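Local atomic coordinates of glycosyl hydrolase, family 31/fibronectin type III domain protein (Clostridium perfringens, PDB entry 4UAP), a protein that binds N-acetylgalactosamine through a calcium-containing beta-sandwich carbohydrate-binding module of family 32, part of a larger family 31 glycoside hydrolase. Residues A[61-75]-A[139-151]. Sequence-based numbering, arbitrary orientation.
With CA (calcium ion), chain D; NGA (2-acetamido-2-deoxy-beta-D-galactopyranose), chain C.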
ATOM      1  N   PHE A  61     -11.296   9.690  -1.952  1.00 13.95           N
ATOM      2  CA  PHE A  61     -12.709   9.414  -1.828  1.00 19.70           C
ATOM      3  C   PHE A  61     -13.429  10.565  -2.538  1.00 24.65           C
ATOM      4  O   PHE A  61     -12.902  11.679  -2.599  1.00 25.04           O
ATOM      5  CB  PHE A  61     -13.110   9.300  -0.354  1.00 18.17           C
ATOM      6  CG  PHE A  61     -12.040   8.689   0.524  1.00 22.24           C
ATOM      7  CD1 PHE A  61     -11.852   7.311   0.568  1.00 26.54           C
ATOM      8  CD2 PHE A  61     -11.224   9.494   1.308  1.00 20.65           C
ATOM      9  CE1 PHE A  61     -10.864   6.751   1.382  1.00 22.26           C
ATOM     10  CE2 PHE A  61     -10.240   8.950   2.121  1.00 20.20           C
ATOM     11  CZ  PHE A  61     -10.055   7.573   2.157  1.00 19.70           C
ATOM     12  N   ASN A  62     -14.612  10.316  -3.086  1.00 25.03           N
ATOM     13  CA  ASN A  62     -15.316  11.377  -3.811  1.00 28.42           C
ATOM     14  C   ASN A  62     -15.872  12.448  -2.883  1.00 25.09           C
ATOM     15  O   ASN A  62     -16.284  13.522  -3.332  1.00 22.66           O
ATOM     16  CB  ASN A  62     -16.439  10.796  -4.670  1.00 34.08           C
ATOM     17  CG  ASN A  62     -17.178   9.675  -3.981  1.00 31.60           C
ATOM     18  OD1 ASN A  62     -17.521   9.767  -2.803  1.00 42.83           O
ATOM     19  ND2 ASN A  62     -17.416   8.597  -4.714  1.00 39.15           N
ATOM     20  N   GLU A  63     -15.882  12.154  -1.588  1.00 22.09           N
ATOM     21  CA  GLU A  63     -16.197  13.160  -0.580  1.00 24.03           C
ATOM     22  C   GLU A  63     -15.470  12.787   0.702  1.00 25.50           C
ATOM     23  O   GLU A  63     -15.142  11.619   0.900  1.00 20.23           O
ATOM     24  CB  GLU A  63     -17.704  13.264  -0.347  1.00 23.74           C
ATOM     25  CG  GLU A  63     -18.353  11.968   0.089  1.00 28.50           C
ATOM     26  N   PRO A  64     -15.205  13.779   1.568  1.00 20.98           N
ATOM     27  CA  PRO A  64     -14.477  13.517   2.817  1.00 19.75           C
ATOM     28  C   PRO A  64     -15.090  12.358   3.601  1.00 18.43           C
ATOM     29  O   PRO A  64     -16.305  12.195   3.641  1.00 19.20           O
ATOM     30  CB  PRO A  64     -14.599  14.839   3.577  1.00 23.78           C
ATOM     31  CG  PRO A  64     -14.747  15.883   2.488  1.00 25.25           C
ATOM     32  CD  PRO A  64     -15.542  15.204   1.400  1.00 20.04           C
ATOM     33  N   LYS A  65     -14.238  11.525   4.180  1.00 14.58           N
ATOM     34  CA  LYS A  65     -14.686  10.383   4.960  1.00 15.83           C
ATOM     35  C   LYS A  65     -14.051  10.436   6.332  1.00 16.74           C
ATOM     36  O   LYS A  65     -12.885  10.804   6.462  1.00 10.33           O
ATOM     37  CB  LYS A  65     -14.323   9.067   4.268  1.00 16.03           C
ATOM     38  CG  LYS A  65     -14.909   8.922   2.879  1.00 25.94           C
ATOM     39  CD  LYS A  65     -16.417   8.723   2.936  1.00 25.93           C
ATOM     40  CE  LYS A  65     -17.024   8.752   1.538  1.00 33.44           C
ATOM     41  NZ  LYS A  65     -18.485   8.451   1.555  1.00 35.88           N
ATOM     42  N   THR A  66     -14.813  10.076   7.357  1.00 14.37           N
ATOM     43  CA  THR A  66     -14.234   9.920   8.683  1.00 13.26           C
ATOM     44  C   THR A  66     -13.844   8.452   8.848  1.00 14.13           C
ATOM     45  O   THR A  66     -14.682   7.561   8.739  1.00 14.68           O
ATOM     46  CB  THR A  66     -15.210  10.387   9.787  1.00 17.17           C
ATOM     47  OG1 THR A  66     -16.445   9.685   9.659  1.00 19.63           O
ATOM     48  CG2 THR A  66     -15.505  11.883   9.615  1.00 14.79           C
ATOM     49  N   LEU A  67     -12.559   8.218   9.095  1.00 10.41           N
ATOM     50  CA  LEU A  67     -11.984   6.873   9.067  1.00 11.55           C
ATOM     51  C   LEU A  67     -11.573   6.366  10.443  1.00 12.91           C
ATOM     52  O   LEU A  67     -10.946   7.089  11.215  1.00 10.93           O
ATOM     53  CB  LEU A  67     -10.757   6.848   8.145  1.00 11.44           C
ATOM     54  CG  LEU A  67     -10.965   7.249   6.684  1.00 15.85           C
ATOM     55  CD1 LEU A  67      -9.636   7.289   5.928  1.00 19.36           C
ATOM     56  CD2 LEU A  67     -11.953   6.289   6.021  1.00 20.05           C
ATOM     57  N   GLU A  68     -11.910   5.117  10.743  1.00 10.65           N
ATOM     58  CA  GLU A  68     -11.369   4.459  11.929  1.00 14.27           C
ATOM     59  C   GLU A  68      -9.907   4.060  11.687  1.00 12.23           C
ATOM     60  O   GLU A  68      -9.049   4.252  12.547  1.00 11.50           O
ATOM     61  CB  GLU A  68     -12.203   3.229  12.302  1.00 14.15           C
ATOM     62  CG  GLU A  68     -13.629   3.551  12.744  1.00 28.91           C
ATOM     63  CD  GLU A  68     -13.717   4.112  14.173  1.00 42.13           C
ATOM     64  OE1 GLU A  68     -12.675   4.526  14.739  1.00 34.02           O
ATOM     65  OE2 GLU A  68     -14.841   4.133  14.729  1.00 44.45           O
ATOM     66  N   ASN A  69      -9.621   3.518  10.506  1.00  9.31           N
ATOM     67  CA  ASN A  69      -8.254   3.112  10.169  1.00  9.24           C
ATOM     68  C   ASN A  69      -8.088   2.837   8.689  1.00  8.92           C
ATOM     69  O   ASN A  69      -9.072   2.756   7.958  1.00 10.05           O
ATOM     70  CB  ASN A  69      -7.852   1.847  10.956  1.00  9.88           C
ATOM     71  CG  ASN A  69      -8.487   0.567  10.392  1.00 16.24           C
ATOM     72  OD1 ASN A  69      -8.153   0.116   9.291  1.00 12.86           O
ATOM     73  ND2 ASN A  69      -9.391  -0.026  11.154  1.00 14.13           N
ATOM     74  N   PHE A  70      -6.847   2.677   8.245  1.00  7.29           N
ATOM     75  CA  PHE A  70      -6.638   1.874   7.056  1.00  8.40           C
ATOM     76  C   PHE A  70      -5.655   0.767   7.409  1.00  8.14           C
ATOM     77  O   PHE A  70      -4.853   0.892   8.341  1.00  6.45           O
ATOM     78  CB  PHE A  70      -6.193   2.711   5.840  1.00  8.82           C
ATOM     79  CG  PHE A  70      -4.886   3.436   6.001  1.00  9.46           C
ATOM     80  CD1 PHE A  70      -3.682   2.789   5.765  1.00 10.98           C
ATOM     81  CD2 PHE A  70      -4.869   4.786   6.317  1.00 10.33           C
ATOM     82  CE1 PHE A  70      -2.485   3.470   5.879  1.00 13.59           C
ATOM     83  CE2 PHE A  70      -3.667   5.473   6.444  1.00 10.96           C
ATOM     84  CZ  PHE A  70      -2.479   4.817   6.217  1.00  8.82           C
ATOM     85  N   THR A  71      -5.779  -0.337   6.683  1.00  6.99           N
ATOM     86  CA  THR A  71      -5.064  -1.566   6.967  1.00  6.42           C
ATOM     87  C   THR A  71      -4.364  -2.054   5.715  1.00  9.43           C
ATOM     88  O   THR A  71      -5.010  -2.299   4.693  1.00  6.63           O
ATOM     89  CB  THR A  71      -6.016  -2.662   7.471  1.00  9.26           C
ATOM     90  OG1 THR A  71      -6.615  -2.241   8.707  1.00 12.29           O
ATOM     91  CG2 THR A  71      -5.267  -3.967   7.680  1.00  9.93           C
ATOM     92  N   ILE A  72      -3.044  -2.184   5.810  1.00  5.70           N
ATOM     93  CA  ILE A  72      -2.213  -2.667   4.723  1.00  8.11           C
ATOM     94  C   ILE A  72      -1.950  -4.155   4.951  1.00  8.40           C
ATOM     95  O   ILE A  72      -1.493  -4.547   6.026  1.00  7.17           O
ATOM     96  CB  ILE A  72      -0.875  -1.888   4.645  1.00  8.02           C
ATOM     97  CG1 ILE A  72      -1.148  -0.376   4.503  1.00  8.44           C
ATOM     98  CG2 ILE A  72      -0.012  -2.404   3.487  1.00  7.32           C
ATOM     99  CD1 ILE A  72       0.091   0.506   4.653  1.00  8.80           C
ATOM    100  N   TYR A  73      -2.274  -4.974   3.954  1.00  4.78           N
ATOM    101  CA  TYR A  73      -2.034  -6.404   4.040  1.00  8.00           C
ATOM    102  C   TYR A  73      -0.720  -6.750   3.348  1.00  7.85           C
ATOM    103  O   TYR A  73      -0.553  -6.538   2.142  1.00  6.54           O
ATOM    104  CB  TYR A  73      -3.197  -7.183   3.427  1.00  7.37           C
ATOM    105  CG  TYR A  73      -4.479  -7.083   4.230  1.00  9.39           C
ATOM    106  CD1 TYR A  73      -5.325  -5.980   4.100  1.00 10.62           C
ATOM    107  CD2 TYR A  73      -4.841  -8.094   5.125  1.00 13.27           C
ATOM    108  CE1 TYR A  73      -6.497  -5.889   4.836  1.00 15.31           C
ATOM    109  CE2 TYR A  73      -6.010  -8.003   5.875  1.00 15.38           C
ATOM    110  CZ  TYR A  73      -6.832  -6.910   5.719  1.00 16.12           C
ATOM    111  OH  TYR A  73      -7.991  -6.833   6.450  1.00 20.31           O
ATOM    112  N   ASN A  74       0.217  -7.273   4.132  1.00  8.36           N
ATOM    113  CA  ASN A  74       1.564  -7.527   3.655  1.00  8.96           C
ATOM    114  C   ASN A  74       1.724  -8.938   3.114  1.00  9.01           C
ATOM    115  O   ASN A  74       0.995  -9.846   3.501  1.00  7.98           O
ATOM    116  CB  ASN A  74       2.571  -7.281   4.776  1.00  9.22           C
ATOM    117  CG  ASN A  74       2.568  -5.840   5.234  1.00 10.52           C
ATOM    118  OD1 ASN A  74       2.709  -4.931   4.421  1.00  9.19           O
ATOM    119  ND2 ASN A  74       2.358  -5.623   6.531  1.00  9.02           N
ATOM    120  N   ARG A  75       2.683  -9.109   2.213  1.00  6.64           N
ATOM    121  CA  ARG A  75       2.902 -10.411   1.603  1.00  7.53           C
ATOM    122  C   ARG A  75       3.559 -11.343   2.612  1.00  7.26           C
ATOM    123  O   ARG A  75       4.669 -11.085   3.071  1.00  9.51           O
ATOM    124  CB  ARG A  75       3.763 -10.299   0.344  1.00  6.68           C
ATOM    125  CG  ARG A  75       3.973 -11.650  -0.340  1.00  9.64           C
ATOM    126  CD  ARG A  75       4.969 -11.551  -1.470  1.00  9.01           C
ATOM    127  NE  ARG A  75       5.156 -12.851  -2.099  1.00 13.58           N
ATOM    128  CZ  ARG A  75       5.930 -13.053  -3.159  1.00 18.32           C
ATOM    129  NH1 ARG A  75       6.590 -12.033  -3.697  1.00 11.95           N
ATOM    130  NH2 ARG A  75       6.040 -14.270  -3.671  1.00 14.68           N
ATOM    131  N   THR A 139      12.135  -3.750  -5.105  1.00  6.18           N
ATOM    132  CA  THR A 139      11.206  -4.835  -4.823  1.00  6.04           C
ATOM    133  C   THR A 139      10.140  -4.407  -3.813  1.00  8.94           C
ATOM    134  O   THR A 139      10.442  -3.747  -2.819  1.00  9.97           O
ATOM    135  CB  THR A 139      11.968  -6.082  -4.288  1.00  9.30           C
ATOM    136  OG1 THR A 139      13.024  -6.427  -5.199  1.00 13.38           O
ATOM    137  CG2 THR A 139      11.034  -7.274  -4.124  1.00 10.50           C
ATOM    138  N   LEU A 140       8.894  -4.791  -4.067  1.00  6.76           N
ATOM    139  CA  LEU A 140       7.787  -4.468  -3.171  1.00  5.78           C
ATOM    140  C   LEU A 140       6.572  -5.299  -3.534  1.00  7.89           C
ATOM    141  O   LEU A 140       6.217  -5.391  -4.710  1.00  7.48           O
ATOM    142  CB  LEU A 140       7.425  -2.975  -3.259  1.00  6.54           C
ATOM    143  CG  LEU A 140       6.251  -2.552  -2.369  1.00  9.46           C
ATOM    144  CD1 LEU A 140       6.656  -2.608  -0.891  1.00  7.08           C
ATOM    145  CD2 LEU A 140       5.744  -1.177  -2.753  1.00  9.73           C
ATOM    146  N   ALA A 141       5.930  -5.887  -2.529  1.00  4.61           N
ATOM    147  CA  ALA A 141       4.688  -6.618  -2.736  1.00  5.54           C
ATOM    148  C   ALA A 141       3.687  -6.231  -1.661  1.00  7.46           C
ATOM    149  O   ALA A 141       3.984  -6.303  -0.471  1.00  9.05           O
ATOM    150  CB  ALA A 141       4.932  -8.130  -2.721  1.00  5.97           C
ATOM    151  N   ILE A 142       2.499  -5.819  -2.087  1.00  6.77           N
ATOM    152  CA  ILE A 142       1.411  -5.508  -1.169  1.00  5.64           C
ATOM    153  C   ILE A 142       0.151  -6.242  -1.622  1.00  6.58           C
ATOM    154  O   ILE A 142      -0.209  -6.178  -2.795  1.00  6.90           O
ATOM    155  CB  ILE A 142       1.153  -3.984  -1.108  1.00  5.52           C
ATOM    156  CG1 ILE A 142       2.410  -3.256  -0.608  1.00  7.33           C
ATOM    157  CG2 ILE A 142      -0.061  -3.678  -0.229  1.00  5.41           C
ATOM    158  CD1 ILE A 142       2.307  -1.704  -0.694  1.00  8.73           C
ATOM    159  N   ASN A 143      -0.506  -6.953  -0.705  1.00  6.87           N
ATOM    160  CA  ASN A 143      -1.714  -7.707  -1.048  1.00  5.55           C
ATOM    161  C   ASN A 143      -2.937  -6.830  -1.274  1.00  4.92           C
ATOM    162  O   ASN A 143      -3.721  -7.055  -2.183  1.00  6.51           O
ATOM    163  CB  ASN A 143      -2.055  -8.715   0.058  1.00  5.96           C
ATOM    164  CG  ASN A 143      -0.937  -9.683   0.332  1.00  7.90           C
ATOM    165  OD1 ASN A 143       0.072  -9.710  -0.380  1.00  6.09           O
ATOM    166  ND2 ASN A 143      -1.114 -10.508   1.367  1.00  6.67           N
ATOM    167  N   GLU A 144      -3.116  -5.843  -0.409  1.00  5.71           N
ATOM    168  CA  GLU A 144      -4.368  -5.102  -0.359  1.00  7.64           C
ATOM    169  C   GLU A 144      -4.212  -3.972   0.631  1.00  7.09           C
ATOM    170  O   GLU A 144      -3.437  -4.083   1.578  1.00  7.05           O
ATOM    171  CB  GLU A 144      -5.539  -6.016   0.061  1.00  7.47           C
ATOM    172  CG  GLU A 144      -6.946  -5.362  -0.058  1.00  8.32           C
ATOM    173  CD  GLU A 144      -7.590  -5.567  -1.431  1.00  9.62           C
ATOM    174  OE1 GLU A 144      -8.742  -5.138  -1.632  1.00 10.34           O
ATOM    175  OE2 GLU A 144      -6.943  -6.161  -2.321  1.00 10.31           O
ATOM    176  N   ILE A 145      -4.934  -2.883   0.406  1.00  6.96           N
ATOM    177  CA  ILE A 145      -5.059  -1.847   1.412  1.00  8.40           C
ATOM    178  C   ILE A 145      -6.544  -1.575   1.574  1.00 11.57           C
ATOM    179  O   ILE A 145      -7.229  -1.308   0.591  1.00  8.38           O
ATOM    180  CB  ILE A 145      -4.295  -0.556   1.031  1.00 10.34           C
ATOM    181  CG1 ILE A 145      -2.791  -0.859   0.913  1.00  6.70           C
ATOM    182  CG2 ILE A 145      -4.557   0.540   2.077  1.00  9.59           C
ATOM    183  CD1 ILE A 145      -1.917   0.338   0.442  1.00  7.36           C
ATOM    184  N   GLU A 146      -7.032  -1.696   2.808  1.00  8.91           N
ATOM    185  CA  GLU A 146      -8.452  -1.526   3.137  1.00 10.96           C
ATOM    186  C   GLU A 146      -8.684  -0.305   4.011  1.00 10.37           C
ATOM    187  O   GLU A 146      -7.883  -0.022   4.902  1.00 11.97           O
ATOM    188  CB  GLU A 146      -8.990  -2.762   3.869  1.00 11.12           C
ATOM    189  CG  GLU A 146      -8.992  -4.018   3.040  1.00 13.44           C
ATOM    190  CD  GLU A 146      -9.662  -5.166   3.747  1.00 21.30           C
ATOM    191  OE1 GLU A 146      -9.712  -5.144   4.998  1.00 21.09           O
ATOM    192  OE2 GLU A 146     -10.140  -6.089   3.053  1.00 26.12           O
ATOM    193  N   PHE A 147      -9.791   0.395   3.772  1.00  8.63           N
ATOM    194  CA  PHE A 147     -10.137   1.593   4.539  1.00 11.09           C
ATOM    195  C   PHE A 147     -11.422   1.346   5.329  1.00 14.97           C
ATOM    196  O   PHE A 147     -12.410   0.859   4.784  1.00 14.94           O
ATOM    197  CB  PHE A 147     -10.285   2.806   3.602  1.00 11.87           C
ATOM    198  CG  PHE A 147      -8.998   3.196   2.924  1.00 10.52           C
ATOM    199  CD1 PHE A 147      -8.540   2.490   1.821  1.00 11.21           C
ATOM    200  CD2 PHE A 147      -8.229   4.239   3.414  1.00 12.31           C
ATOM    201  CE1 PHE A 147      -7.341   2.822   1.213  1.00  9.44           C
ATOM    202  CE2 PHE A 147      -7.039   4.587   2.812  1.00 10.73           C
ATOM    203  CZ  PHE A 147      -6.588   3.874   1.707  1.00 10.11           C
ATOM    204  N   TYR A 148     -11.393   1.650   6.620  1.00  9.17           N
ATOM    205  CA  TYR A 148     -12.541   1.387   7.491  1.00 12.27           C
ATOM    206  C   TYR A 148     -13.160   2.691   7.968  1.00 14.36           C
ATOM    207  O   TYR A 148     -12.510   3.485   8.653  1.00 11.77           O
ATOM    208  CB  TYR A 148     -12.127   0.526   8.686  1.00 14.39           C
ATOM    209  CG  TYR A 148     -11.879  -0.916   8.317  1.00 14.50           C
ATOM    210  CD1 TYR A 148     -10.660  -1.321   7.783  1.00 14.89           C
ATOM    211  CD2 TYR A 148     -12.872  -1.869   8.488  1.00 17.82           C
ATOM    212  CE1 TYR A 148     -10.435  -2.647   7.437  1.00 17.08           C
ATOM    213  CE2 TYR A 148     -12.663  -3.188   8.150  1.00 22.58           C
ATOM    214  CZ  TYR A 148     -11.449  -3.574   7.620  1.00 22.61           C
ATOM    215  OH  TYR A 148     -11.260  -4.892   7.281  1.00 22.71           O
ATOM    216  N   GLU A 149     -14.415   2.911   7.598  1.00 11.87           N
ATOM    217  CA  GLU A 149     -15.095   4.158   7.919  1.00 17.00           C
ATOM    218  C   GLU A 149     -15.638   4.152   9.355  1.00 20.33           C
ATOM    219  O   GLU A 149     -16.054   3.113   9.871  1.00 19.06           O
ATOM    220  CB  GLU A 149     -16.227   4.409   6.915  1.00 17.35           C
ATOM    221  CG  GLU A 149     -16.821   5.815   6.988  1.00 30.70           C
ATOM    222  CD  GLU A 149     -17.869   6.081   5.912  1.00 34.51           C
ATOM    223  OE1 GLU A 149     -18.336   5.118   5.262  1.00 39.57           O
ATOM    224  OE2 GLU A 149     -18.220   7.264   5.717  1.00 38.48           O
ATOM    225  N   LYS A 150     -15.622   5.313  10.004  1.00 20.90           N
ATOM    226  CA  LYS A 150     -16.217   5.434  11.325  1.00 24.07           C
ATOM    227  C   LYS A 150     -17.734   5.427  11.179  1.00 36.23           C
ATOM    228  O   LYS A 150     -18.308   6.360  10.606  1.00 33.59           O
ATOM    229  CB  LYS A 150     -15.746   6.702  12.038  1.00 22.78           C
ATOM    230  CG  LYS A 150     -16.264   6.846  13.476  1.00 27.79           C
ATOM    231  CD  LYS A 150     -15.606   8.029  14.176  1.00 28.23           C
ATOM    232  CE  LYS A 150     -16.035   8.170  15.633  1.00 30.33           C
ATOM    233  NZ  LYS A 150     -17.474   8.528  15.766  1.00 33.72           N
ATOM    234  N   SER A 151     -18.343   4.347  11.679  1.00 43.40           N
ATOM    235  CA  SER A 151     -19.795   4.121  11.723  1.00 51.14           C
ATOM    236  C   SER A 151     -20.645   5.072  10.879  1.00 48.32           C
ATOM    237  O   SER A 151     -21.519   5.765  11.399  1.00 54.01           O
ATOM    238  CB  SER A 151     -20.271   4.178  13.180  1.00 50.42           C
ATOM    239  OG  SER A 151     -19.738   5.311  13.850  1.00 46.83           O
TER
HETATM  240 CA    CA D 202      -5.483  -7.413  -3.608  1.00  7.87          CA
HETATM  241  C1  NGA C 201      10.695 -13.273  -7.098  1.00 33.04           C
HETATM  242  C2  NGA C 201       9.386 -13.658  -6.416  1.00 24.90           C
HETATM  243  C3  NGA C 201       8.245 -12.868  -7.022  1.00 19.79           C
HETATM  244  C4  NGA C 201       8.598 -11.387  -6.981  1.00 17.64           C
HETATM  245  C5  NGA C 201       9.858 -11.165  -7.819  1.00 16.62           C
HETATM  246  C6  NGA C 201      10.382  -9.736  -7.881  1.00 21.30           C
HETATM  247  C7  NGA C 201       8.906 -15.890  -5.482  1.00 34.18           C
HETATM  248  C8  NGA C 201       8.624 -17.330  -5.802  1.00 28.63           C
HETATM  249  N2  NGA C 201       9.122 -15.093  -6.536  1.00 28.96           N
HETATM  250  O1  NGA C 201      11.752 -13.704  -6.275  1.00 38.69           O
HETATM  251  O3  NGA C 201       7.081 -13.174  -6.291  1.00 20.64           O
HETATM  252  O4  NGA C 201       8.834 -11.018  -5.640  1.00 16.40           O
HETATM  253  O5  NGA C 201      10.909 -11.891  -7.252  1.00 28.17           O
HETATM  254  O6  NGA C 201      11.621  -9.710  -8.584  1.00 13.30           O
HETATM  255  O7  NGA C 201       8.926 -15.506  -4.303  1.00 23.92           O
HETATM  256  O   HOH W   1     -19.027   5.791   2.509  1.00 37.06           O
HETATM  257  O   HOH W   2       3.936  -6.054   2.135  1.00  6.03           O
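The ring of F147 has F70 CB over one face, F61 CE1 over the opposite face and L67 CD1 at its edge. F61, from the opposing sheet, makes a T-shaped pair with it, presenting its own edge, with ring planes at 80° and centroids 5.7 Å apart. F70 comes closer, CB standing 3.5 Å from F147 CD2, but its ring is only obliquely set. F70 CG lies between the backbone N and the carbonyl carbon (chi1 62°), and the ring runs alongside F147 in the same direction, also touching I126 and I128 of strand 125-133. I72 and I145 continue this apolar face, which looks into the core between the two sheets.

On the sheet face bearing N69, T71, Y73, E146 and Y148, the Y73 ring has E144 O at its edge, in plane. Y73 OH donates to E146 OE1 (2.8 Å) from above the carboxylate plane, while Y148 OH donates to the same oxygen from the opposite face, on the syn side. OE1 alone is thus gripped from both faces, which probably limits rotation of the group. Farther along, N69 OD1 approaches Y148 CD1 to 3.3 Å, the amide turned 42° from the ring, and accepts from T71 OG1.

F70, I72, F147 and I145 on one face and those five residues on the other belong to the antiparallel pairing of 69-74 with 141-149 in the CBM32 beta-sandwich, evidenced by reciprocal bonds T71 N to E146 O and E146 N to T71 O (both 2.8 Å). A classic bulge interrupts the register: E68 and N69 both face Y148, whose O accepts from E68 N at 2.7 Å and only weakly from N69 N.

Toward the sugar-binding end, N143 O and E144 OE2 bind the calcium ion, completed by K23, D26, T28 and S35; E144 OE1 is hydrogen-bonded to G27 N. Beyond it, A141 CB packs 3.6 Å from R75 CD. The extended R75 chain carries the guanidinium to N-acetylgalactosamine, whose O3 meets it at the edge; R75 NH1 donates to O3 (2.9 Å) and O4.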